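Local coordinates for quinoline 2-oxidoreductase large subunit (Pseudomonas putida, PDB 1T3Q), which probably hydroxylates quinoline at carbon 2, as the molybdenum-bearing large subunit of an oxidoreductase of the xanthine dehydrogenase family, at residues A487-D492 against R559-V564; G495-T500 against S527-Q532. One frame throughout, in Å; residues are numbered along the deposited sequence.

Contact 1. Residues A487-D492 against R559-V564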
loop_
_atom_site.group_PDB
_atom_site.type_symbol
_atom_site.label_atom_id
_atom_site.label_comp_id
_atom_site.label_asym_id
_atom_site.label_seq_id
_atom_site.Cartn_x
_atom_site.Cartn_y
_atom_site.Cartn_z
ATOM N N ALA B 487 10.018 18.992 -9.146
ATOM C CA ALA B 487 10.728 17.830 -8.639
ATOM C C ALA B 487 11.149 18.199 -7.237
ATOM O O ALA B 487 11.312 19.377 -6.922
ATOM C CB ALA B 487 11.958 17.532 -9.489
ATOM N N THR B 488 11.304 17.193 -6.387
ATOM C CA THR B 488 11.736 17.437 -5.031
ATOM C C THR B 488 13.000 16.629 -4.823
ATOM O O THR B 488 13.127 15.514 -5.334
ATOM C CB THR B 488 10.669 17.011 -4.003
ATOM O OG1 THR B 488 9.496 17.820 -4.173
ATOM C CG2 THR B 488 11.192 17.189 -2.589
ATOM N N VAL B 489 13.944 17.215 -4.101
ATOM C CA VAL B 489 15.201 16.550 -3.814
ATOM C C VAL B 489 15.513 16.750 -2.347
ATOM O O VAL B 489 15.488 17.875 -1.841
ATOM C CB VAL B 489 16.362 17.125 -4.662
ATOM C CG1 VAL B 489 17.684 16.510 -4.219
ATOM C CG2 VAL B 489 16.127 16.828 -6.131
ATOM N N ARG B 490 15.783 15.646 -1.662
ATOM C CA ARG B 490 16.132 15.682 -0.256
ATOM C C ARG B 490 17.460 14.982 -0.082
ATOM O O ARG B 490 17.683 13.915 -0.648
ATOM C CB ARG B 490 15.093 14.942 0.598
ATOM C CG ARG B 490 15.502 14.802 2.071
ATOM C CD ARG B 490 14.449 14.038 2.875
ATOM N NE ARG B 490 14.399 12.627 2.494
ATOM C CZ ARG B 490 13.365 11.823 2.724
ATOM N NH1 ARG B 490 12.280 12.283 3.335
ATOM N NH2 ARG B 490 13.411 10.559 2.330
ATOM N N ILE B 491 18.344 15.594 0.688
ATOM C CA ILE B 491 19.617 14.965 0.975
ATOM C C ILE B 491 19.357 14.339 2.329
ATOM O O ILE B 491 19.111 15.042 3.305
ATOM C CB ILE B 491 20.767 15.982 1.107
ATOM C CG1 ILE B 491 20.929 16.763 -0.200
ATOM C CG2 ILE B 491 22.065 15.239 1.452
ATOM C CD1 ILE B 491 22.008 17.847 -0.145
ATOM N N ASP B 492 19.371 13.013 2.386
ATOM C CA ASP B 492 19.132 12.329 3.644
ATOM C C ASP B 492 20.329 12.557 4.578
ATOM O O ASP B 492 21.449 12.775 4.116
ATOM C CB ASP B 492 18.881 10.845 3.359
ATOM C CG ASP B 492 17.669 10.638 2.458
ATOM O OD1 ASP B 492 16.539 10.914 2.917
ATOM O OD2 ASP B 492 17.839 10.229 1.290
ATOM N N ARG B 559 17.136 22.071 -10.747
ATOM C CA ARG B 559 16.764 23.204 -9.905
ATOM C C ARG B 559 16.608 22.833 -8.431
ATOM O O ARG B 559 17.145 23.508 -7.556
ATOM C CB ARG B 559 15.442 23.820 -10.381
ATOM C CG ARG B 559 15.509 24.660 -11.649
ATOM C CD ARG B 559 14.351 25.668 -11.646
ATOM N NE ARG B 559 14.475 26.582 -10.511
ATOM C CZ ARG B 559 13.463 27.198 -9.903
ATOM N NH1 ARG B 559 13.709 28.006 -8.881
ATOM N NH2 ARG B 559 12.209 27.002 -10.292
ATOM N N ALA B 560 15.849 21.773 -8.155
ATOM C CA ALA B 560 15.620 21.353 -6.782
ATOM C C ALA B 560 16.926 20.941 -6.107
ATOM O O ALA B 560 17.190 21.323 -4.965
ATOM C CB ALA B 560 14.617 20.207 -6.742
ATOM N N ALA B 561 17.740 20.169 -6.816
ATOM C CA ALA B 561 19.016 19.715 -6.268
ATOM C C ALA B 561 19.950 20.898 -6.026
ATOM O O ALA B 561 20.719 20.905 -5.065
ATOM C CB ALA B 561 19.669 18.722 -7.219
ATOM N N SER B 562 19.869 21.902 -6.892
ATOM C CA SER B 562 20.715 23.087 -6.762
ATOM C C SER B 562 20.422 23.839 -5.469
ATOM O O SER B 562 21.337 24.305 -4.793
ATOM C CB SER B 562 20.510 24.022 -7.957
ATOM O OG SER B 562 21.272 25.208 -7.804
ATOM N N ILE B 563 19.143 23.953 -5.126
ATOM C CA ILE B 563 18.760 24.657 -3.911
ATOM C C ILE B 563 19.417 24.045 -2.684
ATOM O O ILE B 563 19.995 24.759 -1.861
ATOM C CB ILE B 563 17.233 24.650 -3.712
ATOM C CG1 ILE B 563 16.563 25.430 -4.849
ATOM C CG2 ILE B 563 16.880 25.254 -2.354
ATOM C CD1 ILE B 563 15.064 25.314 -4.857
ATOM N N VAL B 564 19.332 22.725 -2.549
ATOM C CA VAL B 564 19.934 22.086 -1.392
ATOM C C VAL B 564 21.454 22.024 -1.526
ATOM O O VAL B 564 22.171 22.094 -0.528
ATOM C CB VAL B 564 19.332 20.680 -1.150
ATOM C CG1 VAL B 564 17.859 20.823 -0.802
ATOM C CG2 VAL B 564 19.501 19.802 -2.377
#

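Contact 2. Residues G495-T500 against S527-Q532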
loop_
_atom_site.group_PDB
_atom_site.type_symbol
_atom_site.label_atom_id
_atom_site.label_comp_id
_atom_site.label_asym_id
_atom_site.label_seq_id
_atom_site.Cartn_x
_atom_site.Cartn_y
_atom_site.Cartn_z
ATOM N N GLY B 495 23.807 11.281 4.005
ATOM C CA GLY B 495 24.426 11.662 2.748
ATOM C C GLY B 495 23.840 11.020 1.502
ATOM O O GLY B 495 24.368 11.199 0.407
ATOM N N LYS B 496 22.764 10.256 1.661
ATOM C CA LYS B 496 22.130 9.626 0.515
ATOM C C LYS B 496 21.147 10.645 -0.058
ATOM O O LYS B 496 20.872 11.660 0.581
ATOM C CB LYS B 496 21.422 8.334 0.939
ATOM C CG LYS B 496 22.370 7.283 1.515
ATOM C CD LYS B 496 23.516 6.986 0.555
ATOM C CE LYS B 496 24.385 5.823 1.028
ATOM N NZ LYS B 496 25.020 6.068 2.349
ATOM N N VAL B 497 20.630 10.386 -1.253
ATOM C CA VAL B 497 19.724 11.331 -1.900
ATOM C C VAL B 497 18.386 10.723 -2.319
ATOM O O VAL B 497 18.346 9.665 -2.944
ATOM C CB VAL B 497 20.394 11.938 -3.151
ATOM C CG1 VAL B 497 19.482 12.958 -3.799
ATOM C CG2 VAL B 497 21.722 12.580 -2.768
ATOM N N THR B 498 17.298 11.415 -1.982
ATOM C CA THR B 498 15.948 10.971 -2.327
ATOM C C THR B 498 15.318 11.989 -3.273
ATOM O O THR B 498 15.123 13.149 -2.908
ATOM C CB THR B 498 15.060 10.848 -1.077
ATOM O OG1 THR B 498 15.643 9.903 -0.172
ATOM C CG2 THR B 498 13.654 10.378 -1.462
ATOM N N VAL B 499 15.018 11.549 -4.491
ATOM C CA VAL B 499 14.417 12.406 -5.507
ATOM C C VAL B 499 12.966 12.002 -5.733
ATOM O O VAL B 499 12.650 10.813 -5.803
ATOM C CB VAL B 499 15.170 12.278 -6.857
ATOM C CG1 VAL B 499 14.527 13.168 -7.910
ATOM C CG2 VAL B 499 16.631 12.645 -6.670
ATOM N N THR B 500 12.083 12.990 -5.830
ATOM C CA THR B 500 10.678 12.714 -6.087
ATOM C C THR B 500 10.318 13.430 -7.379
ATOM O O THR B 500 10.569 14.628 -7.539
ATOM C CB THR B 500 9.763 13.212 -4.949
ATOM O OG1 THR B 500 10.186 12.633 -3.707
ATOM C CG2 THR B 500 8.313 12.791 -5.212
ATOM N N SER B 527 24.487 5.317 -7.189
ATOM C CA SER B 527 24.008 4.257 -6.307
ATOM C C SER B 527 23.514 4.817 -4.974
ATOM O O SER B 527 22.838 4.117 -4.219
ATOM C CB SER B 527 25.119 3.234 -6.058
ATOM O OG SER B 527 26.220 3.831 -5.396
ATOM N N ASP B 528 23.857 6.073 -4.688
ATOM C CA ASP B 528 23.437 6.726 -3.446
ATOM C C ASP B 528 22.163 7.542 -3.649
ATOM O O ASP B 528 21.733 8.266 -2.754
ATOM C CB ASP B 528 24.531 7.661 -2.924
ATOM C CG ASP B 528 25.641 6.924 -2.218
ATOM O OD1 ASP B 528 26.604 7.587 -1.783
ATOM O OD2 ASP B 528 25.550 5.687 -2.091
ATOM N N VAL B 529 21.571 7.414 -4.830
ATOM C CA VAL B 529 20.361 8.153 -5.172
ATOM C C VAL B 529 19.190 7.235 -5.486
ATOM O O VAL B 529 19.366 6.196 -6.119
ATOM C CB VAL B 529 20.603 9.032 -6.423
ATOM C CG1 VAL B 529 19.351 9.836 -6.757
ATOM C CG2 VAL B 529 21.790 9.948 -6.190
ATOM N N VAL B 530 17.991 7.611 -5.050
ATOM C CA VAL B 530 16.816 6.818 -5.379
ATOM C C VAL B 530 15.754 7.728 -5.986
ATOM O O VAL B 530 15.558 8.856 -5.533
ATOM C CB VAL B 530 16.216 6.077 -4.154
ATOM C CG1 VAL B 530 15.695 7.065 -3.120
ATOM C CG2 VAL B 530 15.088 5.171 -4.620
ATOM N N ILE B 531 15.097 7.242 -7.033
ATOM C CA ILE B 531 14.051 8.005 -7.692
ATOM C C ILE B 531 12.678 7.512 -7.238
ATOM O O ILE B 531 12.354 6.327 -7.360
ATOM C CB ILE B 531 14.143 7.879 -9.228
ATOM C CG1 ILE B 531 15.517 8.359 -9.708
ATOM C CG2 ILE B 531 13.033 8.701 -9.893
ATOM C CD1 ILE B 531 15.841 9.794 -9.316
ATOM N N GLN B 532 11.888 8.437 -6.702
ATOM C CA GLN B 532 10.536 8.153 -6.235
ATOM C C GLN B 532 9.565 8.733 -7.249
ATOM O O GLN B 532 9.617 9.924 -7.555
ATOM C CB GLN B 532 10.293 8.801 -4.867
ATOM C CG GLN B 532 11.078 8.160 -3.749
ATOM C CD GLN B 532 10.760 8.744 -2.392
ATOM O OE1 GLN B 532 10.934 8.082 -1.375
ATOM N NE2 GLN B 532 10.305 9.993 -2.365
HETATM O O HOH W 1 26.544 10.099 -0.620
#

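Contact 1. Residues A487-D492 against R559-V564
Val489 sits against Ala560, Ala561 and Val564 where helix 549-576 packs on one face of a mixed four-stranded sheet, an alpha/beta layer within the molybdopterin cofactor-binding region. The axes of strand 487-491 and helix 559-564 approach to 7.1 Å at 32°, so successive inward residues of the strand, Ala487, Val489 and Ile491, meet successive parts of the helix. No hydrogen bond crosses; the contact is apolar and buried. Val489 splits its two methyls between neighbouring helix positions. With CG1 anti to the backbone N (chi1 174°), Val489 CG2 lies beside that N and reaches Ala560 CB at 3.8 Å, and it also rests on the backbone N of Ala561. Val489 CG1 rests on Ala561 CA and lies 4.2 Å from Val564 CG2, the two valines crossing obliquely. An alanine in place of Val489 would probably leave a gap between the strand and Ala560, Ala561 and Val564, because both methyls would be gone. Ile491 and Val564 run alongside in opposite senses, with Ile491 CD1 3.9 Å from Val564 CG2, while Val568 of the same helix and Phe602 and Val606 of helix 602-611 also pack on Ile491. The alternate residues point away from the helix: Thr488 bonds through OG1 to Thr627 OG1, and Arg490 NE forms a salt bridge with Asp492 OD1, with Arg490 NH1 also bonded to Thr536 O of the second subunit. Near the start of the strand Ala560 CB stands 3.4 Å from Ala487 O.

Contact 2. Residues G495-T500 against S527-Q532
Four backbone hydrogen bonds join Val497 and Val499 to the neighbouring strand in parallel pairing: Val497 N to Asp528 O, Val530 N to Val497 O, Val499 N to Val530 O at 2.9 Å, and Gln532 N to Val499 O at 2.7 Å. The bond from Val499 N is nearly straight, 168° at the hydrogen. These are the two strands of a beta-alpha-beta unit whose connection is helix 510-522. A side-chain bond continues the pairing: Gln532 NE2 gives a hydrogen to Thr500 OG1 at 3.0 Å, bent to 133° at the hydrogen although the hydroxyl lies near the amide plane. Both groups have a further partner on the second subunit, Asn538 ND2 for the hydroxyl and Lys537 O for the amide nitrogen. At the other end a water donates to both Gly495 O and Asp528 OD1, while Lys496 crosses the carboxylate with its CE 3.3 Å from Asp528 OD2; Lys496 NZ stays 4.5 Å from Asp528 OD2, too far for a salt bridge. On one face, Thr498 CG2 lies 3.5 Å from Gln532 CD and packs on the amide, whereas Thr498 OG1 bonds to Asp492 OD2. The other face is aliphatic. Ile531 folds back through chi2 of -58°, which brings CD1 to 3.6 Å from Val499 CB, and Val499 CG2 meets Val529 CG1; Ala518 and Leu514 of helix 510-522 cover this face. The strand pair has two unlike faces: an oily one turned to its own connecting helix, and a more polar one, where the Thr500 hydroxyl and Gln532 amide also bond to the second subunit.

How the contacts relate
Contacts 1 and 2 meet in one mixed sheet, where strands 486-491 and 497-501 are antiparallel neighbours joined by Thr488 O to Thr500 N and Arg490 to Thr498 backbone bonds. Contact 1 sets helix 549-576 on the sheet mainly through aliphatic side chains, with no hydrogen bond across and every touching residue buried. Contact 2 lies within the sheet, running out to strand 529-532, outermost in the sheet within this chain, and relies chiefly on backbone hydrogen bonds; several of its residues, such as Lys496 and Gln532, are partly exposed. Asp492, following the first strand, links the two contacts. Both contacts also touch the second subunit, mostly through polar side chains.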